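Local coordinates for MATE family efflux transporter (Vibrio cholerae, PDB 6IDP), which probably exports drugs and other toxic compounds across the bacterial inner membrane, coupling their efflux to a proton-dependent change of conformation, at residues Phe278-Val283 with Ile358-Leu363; Ser289-Ile294 with Met369-Asn374; Leu233-Gly238 with Lys378-Leu383. All blocks are in the same frame, centred on the assembly; numbering follows the deposited sequence.

Contact 1. Residues Phe278-Val283 with Ile358-Leu363. With OLC ((2R)-2,3-dihydroxypropyl (9Z)-octadec-9-enoate), chain N; OLC ((2R)-2,3-dihydroxypropyl (9Z)-octadec-9-enoate), chain F.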
loop_
_atom_site.group_PDB
_atom_site.type_symbol
_atom_site.label_atom_id
_atom_site.label_comp_id
_atom_site.label_asym_id
_atom_site.label_seq_id
_atom_site.Cartn_x
_atom_site.Cartn_y
_atom_site.Cartn_z
ATOM N N PHE A 278 5.784 -9.844 -3.417
ATOM C CA PHE A 278 5.320 -11.030 -2.711
ATOM C C PHE A 278 6.228 -11.386 -1.538
ATOM O O PHE A 278 5.746 -11.783 -0.478
ATOM C CB PHE A 278 5.212 -12.217 -3.669
ATOM C CG PHE A 278 3.875 -12.334 -4.335
ATOM C CD1 PHE A 278 2.780 -12.805 -3.629
ATOM C CD2 PHE A 278 3.709 -11.977 -5.664
ATOM C CE1 PHE A 278 1.542 -12.915 -4.235
ATOM C CE2 PHE A 278 2.473 -12.087 -6.277
ATOM C CZ PHE A 278 1.389 -12.556 -5.559
ATOM N N ALA A 279 7.537 -11.235 -1.722
ATOM C CA ALA A 279 8.491 -11.550 -0.660
ATOM C C ALA A 279 8.304 -10.640 0.552
ATOM O O ALA A 279 8.680 -10.999 1.669
ATOM C CB ALA A 279 9.919 -11.447 -1.181
ATOM N N LEU A 280 7.713 -9.470 0.328
ATOM C CA LEU A 280 7.533 -8.480 1.385
ATOM C C LEU A 280 6.078 -8.355 1.833
ATOM O O LEU A 280 5.696 -7.352 2.436
ATOM C CB LEU A 280 8.043 -7.113 0.919
ATOM C CG LEU A 280 9.554 -6.861 0.948
ATOM C CD1 LEU A 280 9.899 -5.632 0.124
ATOM C CD2 LEU A 280 10.055 -6.702 2.379
ATOM N N VAL A 281 5.268 -9.368 1.541
ATOM C CA VAL A 281 3.845 -9.286 1.841
ATOM C C VAL A 281 3.578 -9.304 3.351
ATOM O O VAL A 281 2.613 -8.701 3.817
ATOM C CB VAL A 281 3.053 -10.429 1.143
ATOM C CG1 VAL A 281 3.412 -11.785 1.729
ATOM C CG2 VAL A 281 1.555 -10.175 1.230
ATOM N N ALA A 282 4.438 -9.966 4.118
ATOM C CA ALA A 282 4.263 -9.998 5.568
ATOM C C ALA A 282 4.618 -8.648 6.177
ATOM O O ALA A 282 3.988 -8.208 7.143
ATOM C CB ALA A 282 5.103 -11.097 6.190
ATOM N N VAL A 283 5.632 -7.996 5.616
ATOM C CA VAL A 283 6.014 -6.669 6.073
ATOM C C VAL A 283 4.900 -5.686 5.728
ATOM O O VAL A 283 4.537 -4.828 6.539
ATOM C CB VAL A 283 7.344 -6.210 5.451
ATOM C CG1 VAL A 283 7.714 -4.823 5.948
ATOM C CG2 VAL A 283 8.450 -7.199 5.781
ATOM N N ILE A 358 18.273 -10.486 -0.489
ATOM C CA ILE A 358 18.970 -10.403 0.789
ATOM C C ILE A 358 18.888 -8.987 1.369
ATOM O O ILE A 358 19.154 -8.767 2.546
ATOM C CB ILE A 358 20.453 -10.838 0.644
ATOM C CG1 ILE A 358 21.117 -11.015 2.015
ATOM C CG2 ILE A 358 21.219 -9.851 -0.213
ATOM C CD1 ILE A 358 20.406 -11.997 2.920
ATOM N N SER A 359 18.490 -8.031 0.537
ATOM C CA SER A 359 18.381 -6.642 0.967
ATOM C C SER A 359 16.959 -6.276 1.384
ATOM O O SER A 359 16.716 -5.162 1.846
ATOM C CB SER A 359 18.841 -5.698 -0.149
ATOM O OG SER A 359 17.867 -5.625 -1.177
ATOM N N LEU A 360 16.025 -7.209 1.220
ATOM C CA LEU A 360 14.614 -6.916 1.466
ATOM C C LEU A 360 14.294 -6.818 2.962
ATOM O O LEU A 360 13.276 -6.245 3.349
ATOM C CB LEU A 360 13.722 -7.969 0.798
ATOM C CG LEU A 360 13.791 -8.010 -0.737
ATOM C CD1 LEU A 360 12.755 -8.968 -1.321
ATOM C CD2 LEU A 360 13.641 -6.615 -1.343
ATOM N N GLY A 361 15.166 -7.368 3.799
ATOM C CA GLY A 361 15.032 -7.210 5.234
ATOM C C GLY A 361 15.247 -5.760 5.616
ATOM O O GLY A 361 14.474 -5.184 6.387
ATOM N N ALA A 362 16.298 -5.167 5.058
ATOM C CA ALA A 362 16.617 -3.767 5.301
ATOM C C ALA A 362 15.556 -2.842 4.703
ATOM O O ALA A 362 15.230 -1.810 5.284
ATOM C CB ALA A 362 17.989 -3.439 4.737
ATOM N N LEU A 363 15.025 -3.208 3.539
ATOM C CA LEU A 363 13.967 -2.421 2.915
ATOM C C LEU A 363 12.700 -2.505 3.755
ATOM O O LEU A 363 11.992 -1.512 3.932
ATOM C CB LEU A 363 13.697 -2.899 1.486
ATOM C CG LEU A 363 12.608 -2.164 0.699
ATOM C CD1 LEU A 363 12.881 -0.668 0.648
ATOM C CD2 LEU A 363 12.487 -2.731 -0.714
HETATM C C18 OLC N . 8.595 -16.198 -1.718
HETATM C C17 OLC N . 8.276 -15.435 -0.452
HETATM C C16 OLC N . 6.876 -15.783 0.006
HETATM C C12 OLC N . 3.409 -15.123 3.434
HETATM C C15 OLC N . 6.550 -15.035 1.279
HETATM C C13 OLC N . 4.847 -14.831 3.064
HETATM C C14 OLC N . 5.092 -15.249 1.631
HETATM C C18 OLC F . 17.345 -9.820 6.028
HETATM C C10 OLC F . 18.920 -11.715 11.387
HETATM C C9 OLC F . 18.180 -11.602 12.512
HETATM C C17 OLC F . 18.831 -10.050 5.870
HETATM C C11 OLC F . 19.891 -10.628 10.969
HETATM C C8 OLC F . 18.291 -10.385 13.405
HETATM C C16 OLC F . 19.589 -8.933 6.550
HETATM C C12 OLC F . 20.688 -11.090 9.764
HETATM C C15 OLC F . 21.070 -9.235 6.516
HETATM C C13 OLC F . 21.045 -9.898 8.900
HETATM C C14 OLC F . 21.366 -10.355 7.492
#

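Contact 2. Residues Ser289-Ile294 with Met369-Asn374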
loop_
_atom_site.group_PDB
_atom_site.type_symbol
_atom_site.label_atom_id
_atom_site.label_comp_id
_atom_site.label_asym_id
_atom_site.label_seq_id
_atom_site.Cartn_x
_atom_site.Cartn_y
_atom_site.Cartn_z
ATOM N N SER A 289 -1.084 -3.299 10.522
ATOM C CA SER A 289 -1.469 -3.815 11.834
ATOM C C SER A 289 -0.726 -3.113 12.967
ATOM O O SER A 289 -1.285 -2.882 14.038
ATOM C CB SER A 289 -1.226 -5.325 11.906
ATOM O OG SER A 289 0.128 -5.640 11.635
ATOM N N LEU A 290 0.533 -2.770 12.722
ATOM C CA LEU A 290 1.379 -2.147 13.736
ATOM C C LEU A 290 1.008 -0.692 14.093
ATOM O O LEU A 290 0.995 -0.347 15.276
ATOM C CB LEU A 290 2.846 -2.213 13.294
ATOM C CG LEU A 290 3.913 -1.713 14.266
ATOM C CD1 LEU A 290 3.808 -2.447 15.590
ATOM C CD2 LEU A 290 5.298 -1.885 13.658
ATOM N N PRO A 291 0.717 0.170 13.092
ATOM C CA PRO A 291 0.398 1.556 13.473
ATOM C C PRO A 291 -0.766 1.759 14.469
ATOM O O PRO A 291 -0.637 2.645 15.308
ATOM C CB PRO A 291 0.062 2.212 12.129
ATOM C CG PRO A 291 0.877 1.456 11.144
ATOM C CD PRO A 291 0.834 0.030 11.626
ATOM N N PRO A 292 -1.868 0.984 14.378
ATOM C CA PRO A 292 -2.899 1.201 15.403
ATOM C C PRO A 292 -2.418 0.848 16.805
ATOM O O PRO A 292 -2.780 1.526 17.763
ATOM C CB PRO A 292 -4.027 0.254 14.985
ATOM C CG PRO A 292 -3.777 -0.064 13.564
ATOM C CD PRO A 292 -2.300 -0.002 13.371
ATOM N N MET A 293 -1.622 -0.211 16.915
ATOM C CA MET A 293 -1.063 -0.614 18.200
ATOM C C MET A 293 -0.171 0.490 18.762
ATOM O O MET A 293 -0.276 0.847 19.933
ATOM C CB MET A 293 -0.272 -1.920 18.062
ATOM C CG MET A 293 -1.067 -3.077 17.475
ATOM S SD MET A 293 -0.075 -4.572 17.234
ATOM C CE MET A 293 0.128 -5.135 18.924
ATOM N N ILE A 294 0.700 1.031 17.913
ATOM C CA ILE A 294 1.611 2.097 18.314
ATOM C C ILE A 294 0.856 3.360 18.720
ATOM O O ILE A 294 1.150 3.961 19.756
ATOM C CB ILE A 294 2.607 2.449 17.183
ATOM C CG1 ILE A 294 3.471 1.239 16.829
ATOM C CG2 ILE A 294 3.492 3.614 17.593
ATOM C CD1 ILE A 294 4.358 0.770 17.960
ATOM N N MET A 369 9.684 1.629 9.563
ATOM C CA MET A 369 9.991 2.888 10.226
ATOM C C MET A 369 9.096 4.025 9.730
ATOM O O MET A 369 8.731 4.907 10.510
ATOM C CB MET A 369 11.466 3.242 10.032
ATOM C CG MET A 369 12.432 2.282 10.721
ATOM S SD MET A 369 12.203 2.201 12.511
ATOM C CE MET A 369 11.283 0.676 12.704
ATOM N N VAL A 370 8.741 4.000 8.446
ATOM C CA VAL A 370 7.823 4.992 7.891
ATOM C C VAL A 370 6.464 4.907 8.579
ATOM O O VAL A 370 5.926 5.917 9.035
ATOM C CB VAL A 370 7.630 4.822 6.364
ATOM C CG1 VAL A 370 6.428 5.631 5.880
ATOM C CG2 VAL A 370 8.885 5.240 5.616
ATOM N N SER A 371 5.922 3.696 8.660
ATOM C CA SER A 371 4.613 3.484 9.267
ATOM C C SER A 371 4.626 3.788 10.764
ATOM O O SER A 371 3.636 4.268 11.311
ATOM C CB SER A 371 4.139 2.049 9.025
ATOM O OG SER A 371 4.940 1.124 9.738
ATOM N N VAL A 372 5.749 3.509 11.420
ATOM C CA VAL A 372 5.890 3.777 12.847
ATOM C C VAL A 372 5.968 5.281 13.112
ATOM O O VAL A 372 5.334 5.790 14.039
ATOM C CB VAL A 372 7.136 3.075 13.436
ATOM C CG1 VAL A 372 7.498 3.657 14.798
ATOM C CG2 VAL A 372 6.898 1.574 13.541
ATOM N N ALA A 373 6.735 5.987 12.286
ATOM C CA ALA A 373 6.845 7.440 12.384
ATOM C C ALA A 373 5.479 8.116 12.246
ATOM O O ALA A 373 5.132 8.994 13.040
ATOM C CB ALA A 373 7.804 7.967 11.333
ATOM N N ASN A 374 4.712 7.708 11.234
ATOM C CA ASN A 374 3.359 8.224 11.045
ATOM C C ASN A 374 2.464 7.929 12.249
ATOM O O ASN A 374 1.681 8.781 12.675
ATOM C CB ASN A 374 2.727 7.635 9.778
ATOM C CG ASN A 374 3.201 8.322 8.507
ATOM O OD1 ASN A 374 3.328 9.544 8.457
ATOM N ND2 ASN A 374 3.453 7.532 7.466
#

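Contact 3. Residues Leu233-Gly238 with Lys378-Leu383. With OLC ((2R)-2,3-dihydroxypropyl (9Z)-octadec-9-enoate), chain S.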
loop_
_atom_site.group_PDB
_atom_site.type_symbol
_atom_site.label_atom_id
_atom_site.label_comp_id
_atom_site.label_asym_id
_atom_site.label_seq_id
_atom_site.Cartn_x
_atom_site.Cartn_y
_atom_site.Cartn_z
ATOM N N LEU A 233 -5.841 15.707 11.319
ATOM C CA LEU A 233 -5.836 14.718 10.246
ATOM C C LEU A 233 -4.911 15.152 9.111
ATOM O O LEU A 233 -4.122 14.356 8.605
ATOM C CB LEU A 233 -7.255 14.491 9.718
ATOM C CG LEU A 233 -8.215 13.740 10.647
ATOM C CD1 LEU A 233 -9.647 13.831 10.136
ATOM C CD2 LEU A 233 -7.790 12.283 10.804
ATOM N N GLY A 234 -5.005 16.424 8.732
ATOM C CA GLY A 234 -4.233 16.964 7.625
ATOM C C GLY A 234 -2.732 16.957 7.851
ATOM O O GLY A 234 -1.959 16.820 6.901
ATOM N N HIS A 235 -2.324 17.107 9.108
ATOM C CA HIS A 235 -0.912 17.089 9.478
ATOM C C HIS A 235 -0.232 15.777 9.094
ATOM O O HIS A 235 0.967 15.750 8.809
ATOM C CB HIS A 235 -0.753 17.330 10.981
ATOM C CG HIS A 235 0.652 17.173 11.471
ATOM N ND1 HIS A 235 1.651 18.075 11.168
ATOM C CD2 HIS A 235 1.229 16.217 12.238
ATOM C CE1 HIS A 235 2.781 17.681 11.730
ATOM N NE2 HIS A 235 2.553 16.558 12.384
ATOM N N ILE A 236 -0.997 14.692 9.102
ATOM C CA ILE A 236 -0.470 13.386 8.732
ATOM C C ILE A 236 -0.711 13.121 7.253
ATOM O O ILE A 236 0.185 12.696 6.527
ATOM C CB ILE A 236 -1.120 12.246 9.544
ATOM C CG1 ILE A 236 -1.091 12.550 11.045
ATOM C CG2 ILE A 236 -0.439 10.922 9.235
ATOM C CD1 ILE A 236 0.231 12.251 11.709
ATOM N N MET A 237 -1.938 13.392 6.822
ATOM C CA MET A 237 -2.396 13.058 5.482
ATOM C C MET A 237 -1.612 13.763 4.379
ATOM O O MET A 237 -1.327 13.168 3.336
ATOM C CB MET A 237 -3.882 13.388 5.356
ATOM C CG MET A 237 -4.451 13.174 3.971
ATOM S SD MET A 237 -6.223 13.470 3.932
ATOM C CE MET A 237 -6.314 15.033 4.800
ATOM N N GLY A 238 -1.272 15.027 4.607
ATOM C CA GLY A 238 -0.479 15.792 3.660
ATOM C C GLY A 238 0.829 15.112 3.290
ATOM O O GLY A 238 1.011 14.707 2.143
ATOM N N LYS A 378 4.606 11.729 13.741
ATOM C CA LYS A 378 5.778 12.346 13.129
ATOM C C LYS A 378 5.771 12.113 11.622
ATOM O O LYS A 378 6.580 11.352 11.093
ATOM C CB LYS A 378 7.055 11.796 13.762
ATOM C CG LYS A 378 7.108 11.993 15.271
ATOM C CD LYS A 378 8.286 11.266 15.891
ATOM C CE LYS A 378 8.265 11.381 17.410
ATOM N NZ LYS A 378 8.368 12.794 17.874
ATOM N N SER A 379 4.845 12.778 10.938
ATOM C CA SER A 379 4.613 12.531 9.518
ATOM C C SER A 379 5.715 13.098 8.628
ATOM O O SER A 379 5.942 12.605 7.527
ATOM C CB SER A 379 3.255 13.105 9.105
ATOM O OG SER A 379 3.155 14.471 9.462
ATOM N N TYR A 380 6.398 14.133 9.104
ATOM C CA TYR A 380 7.475 14.737 8.329
ATOM C C TYR A 380 8.763 13.930 8.446
ATOM O O TYR A 380 9.576 13.915 7.522
ATOM C CB TYR A 380 7.704 16.188 8.757
ATOM C CG TYR A 380 6.595 17.109 8.305
ATOM C CD1 TYR A 380 6.597 17.646 7.025
ATOM C CD2 TYR A 380 5.541 17.430 9.151
ATOM C CE1 TYR A 380 5.584 18.483 6.601
ATOM C CE2 TYR A 380 4.522 18.266 8.735
ATOM C CZ TYR A 380 4.549 18.790 7.460
ATOM O OH TYR A 380 3.538 19.625 7.040
ATOM N N VAL A 381 8.944 13.258 9.578
ATOM C CA VAL A 381 10.033 12.298 9.714
ATOM C C VAL A 381 9.785 11.119 8.774
ATOM O O VAL A 381 10.712 10.603 8.147
ATOM C CB VAL A 381 10.179 11.795 11.166
ATOM C CG1 VAL A 381 11.155 10.627 11.241
ATOM C CG2 VAL A 381 10.632 12.930 12.073
ATOM N N ALA A 382 8.521 10.714 8.666
ATOM C CA ALA A 382 8.137 9.612 7.791
ATOM C C ALA A 382 8.378 9.960 6.324
ATOM O O ALA A 382 8.856 9.130 5.552
ATOM C CB ALA A 382 6.679 9.244 8.017
ATOM N N LEU A 383 8.044 11.194 5.950
ATOM C CA LEU A 383 8.264 11.684 4.594
ATOM C C LEU A 383 9.752 11.779 4.274
ATOM O O LEU A 383 10.178 11.473 3.158
ATOM C CB LEU A 383 7.596 13.050 4.401
ATOM C CG LEU A 383 7.903 13.773 3.086
ATOM C CD1 LEU A 383 7.405 12.969 1.892
ATOM C CD2 LEU A 383 7.319 15.179 3.076
HETATM C C18 OLC S . 9.525 15.366 -1.703
HETATM C C10 OLC S . 12.015 18.075 6.992
HETATM C C9 OLC S . 12.235 17.661 8.257
HETATM C C17 OLC S . 10.625 15.933 -0.829
HETATM C C11 OLC S . 11.052 17.331 6.091
HETATM C C8 OLC S . 11.520 16.443 8.803
HETATM C C16 OLC S . 10.231 15.804 0.626
HETATM C C12 OLC S . 10.894 18.091 4.792
HETATM C C7 OLC S . 12.351 15.821 9.904
HETATM C C15 OLC S . 11.329 16.363 1.505
HETATM C C13 OLC S . 11.708 17.419 3.708
HETATM C C6 OLC S . 12.623 16.855 10.974
HETATM C C14 OLC S . 10.822 16.474 2.927
HETATM O O HOH W 1 1.332 19.514 8.172
#

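Contact 1. Residues Phe278-Val283 with Ile358-Leu363
Leu280 meets Leu360 and Leu363 at a break between two membrane helices of the MATE fold: helix 263-279 ends, Leu280 leaves helical geometry, and helix 281-299 starts at the next residue. Across from it helix 360-375 is just beginning, with Leu360 in its first turn. The two branches of Leu280 divide the work. CD1 rests against a pair of methyls, 4.0 Å from Leu363 CD2 and 4.1 Å from Leu360 CD2, while CD2 lies against the backbone, 3.4 Å from Leu360 O. Leu280 and Leu363 run across each other at about a right angle, and with Leu360 the crossing is oblique. With CG turned away from its own carbonyl carbon (chi1 -79°), Leu280 sends both methyl groups over to the other helix. Leucine suits the place because its fork can touch methyls with one branch and the backbone with the other. No hydrogen bond joins the two segments. Ala279, in the last turn of its helix, adds a second apolar point on the other branch of Leu360: its CB lies 3.8 Å from Leu360 CD1.

Farther out, Gln321 of helix 303-330 touches Leu280, and Met367 lies against both Leu280 and Val283. Arg389 and Asn418 of helix 379-435 border Leu363; Asn418 also hydrogen-bonds Ser359 OG, a bond that ties the start of helix 360-375 to its neighbour. Two monoolein chains flank the contact. One runs past Ala279 and Val281, with its C13 3.6 Å from Val281 CG1. The other ends against Gly361, which has no side chain, and the lipid lies on the backbone itself: its terminal C18 sits 3.6 Å from Gly361 CA.

Contact 2. Residues Ser289-Ile294 with Met369-Asn374
A proline-kinked membrane helix, 281-299, packs here against helix 360-375 in the C-terminal half of the MATE transporter. The kink comes from the consecutive residues Pro291 and Pro292, whose ring nitrogens carry no hydrogen and so cannot bond to the preceding turn; helical bonding is present again at Ile294 N, which reaches Leu290 O at 3.0 Å.

The closest CA atoms of the two segments are those of Pro291 and Val372, 6.0 Å apart. The CG corner of the Pro291 ring lies 3.9 Å from both Ser371 CB and Ser371 O, so it rests on the first carbon of the side chain and on the backbone oxygen, not on the hydroxyl. That hydroxyl is used elsewhere: with OG set between the backbone N and the carbonyl carbon (chi1 68°), Ser371 bonds back to Leu368 O in its own helix. Serine is well suited to this place, being slim enough to admit the proline and able to satisfy its own polar end.

Alongside, Leu290 CD2 touches Val372 CG2 at 3.8 Å, the two side chains meeting at a slant. The extended leucine (CG opposite the backbone N, chi1 -175°) spans the distance to the short, branched valine.

Leu309 of helix 303-330 touches Leu290, and Thr72 of helix 54-80 touches both prolines. With no hydrogen bond across it, the contact is held by fit and burial; the missing proline N-H bonds are a matter of helix 281-299 alone, and the serine hydroxyl is satisfied within its own helix.

Contact 3. Residues Leu233-Gly238 with Lys378-Leu383
One direct hydrogen bond joins His235 to Ser379, where helix 226-259 runs beside the start of helix 379-435. Ser379 OG donates to the backbone oxygen His235 O at 2.6 Å. The approach is bent, with a C=O...OG angle of 140°, and the donor is tilted out of the carbonyl plane. The side-chain rotation that tucks OG over its own backbone turns the hydroxyl to this oxygen. The same OG lies over one face of the imidazole, offset toward its rim, so one small serine meets both the backbone and the ring of His235.

The aromatic contact is oblique. His235 CE1 comes to the edge of the tyrosine ring, near its plane, 3.5 Å from Tyr380 CE2, and the ring planes make an angle of 55°. A water links the polar ends: it lies 2.5 Å from Tyr380 OH and, in a weak bond, 3.3 Å from His235 ND1. His235 NE2 bonds weakly to Gly377 O, just before segment 378-383. Both rings are exposed, and their polar atoms suit that setting.

Apolar packing between the segments joins Ser379 to Ile236: Ser379 CB rests 3.8 Å from Ile236 CA, and Ile236 CD1 also reaches this CB.

The two helix segments are nearly parallel, at 2°, with axes 9.3 Å apart. Asn374 of helix 360-375 touches both Ile236 and Ser379, while Ile69 and Ala70 of helix 54-80 lie against Ile236. On the outer flank a monoolein chain follows helix 379-435 past Tyr380 and Leu383, and Pro239 of helix 226-259 touches both Ser379 and Tyr380.

How the contacts relate
Helix 360-375 connects the three contacts: contacts 1 and 2 share it, and contact 3 lies where helix 379-435 follows it. Contacts 1 and 2 both also use helix 281-299; their centres are about 17 Å apart, and the nearest atoms, about 6 Å apart, do not touch. Contact 2 adjoins contact 3, centres about 12 Å apart, through a probable hydrogen bond from Lys378 N to Ala373 O (2.9 Å) and packing of Asn374 OD1 on Ala382 CB (3.4 Å). Contacts 1 and 3 are about 24 Å apart between centres. Monoolein chains border contacts 1 and 3. In contact 2, the side chain of Leu290 is about 9 Å from a bound monoolein.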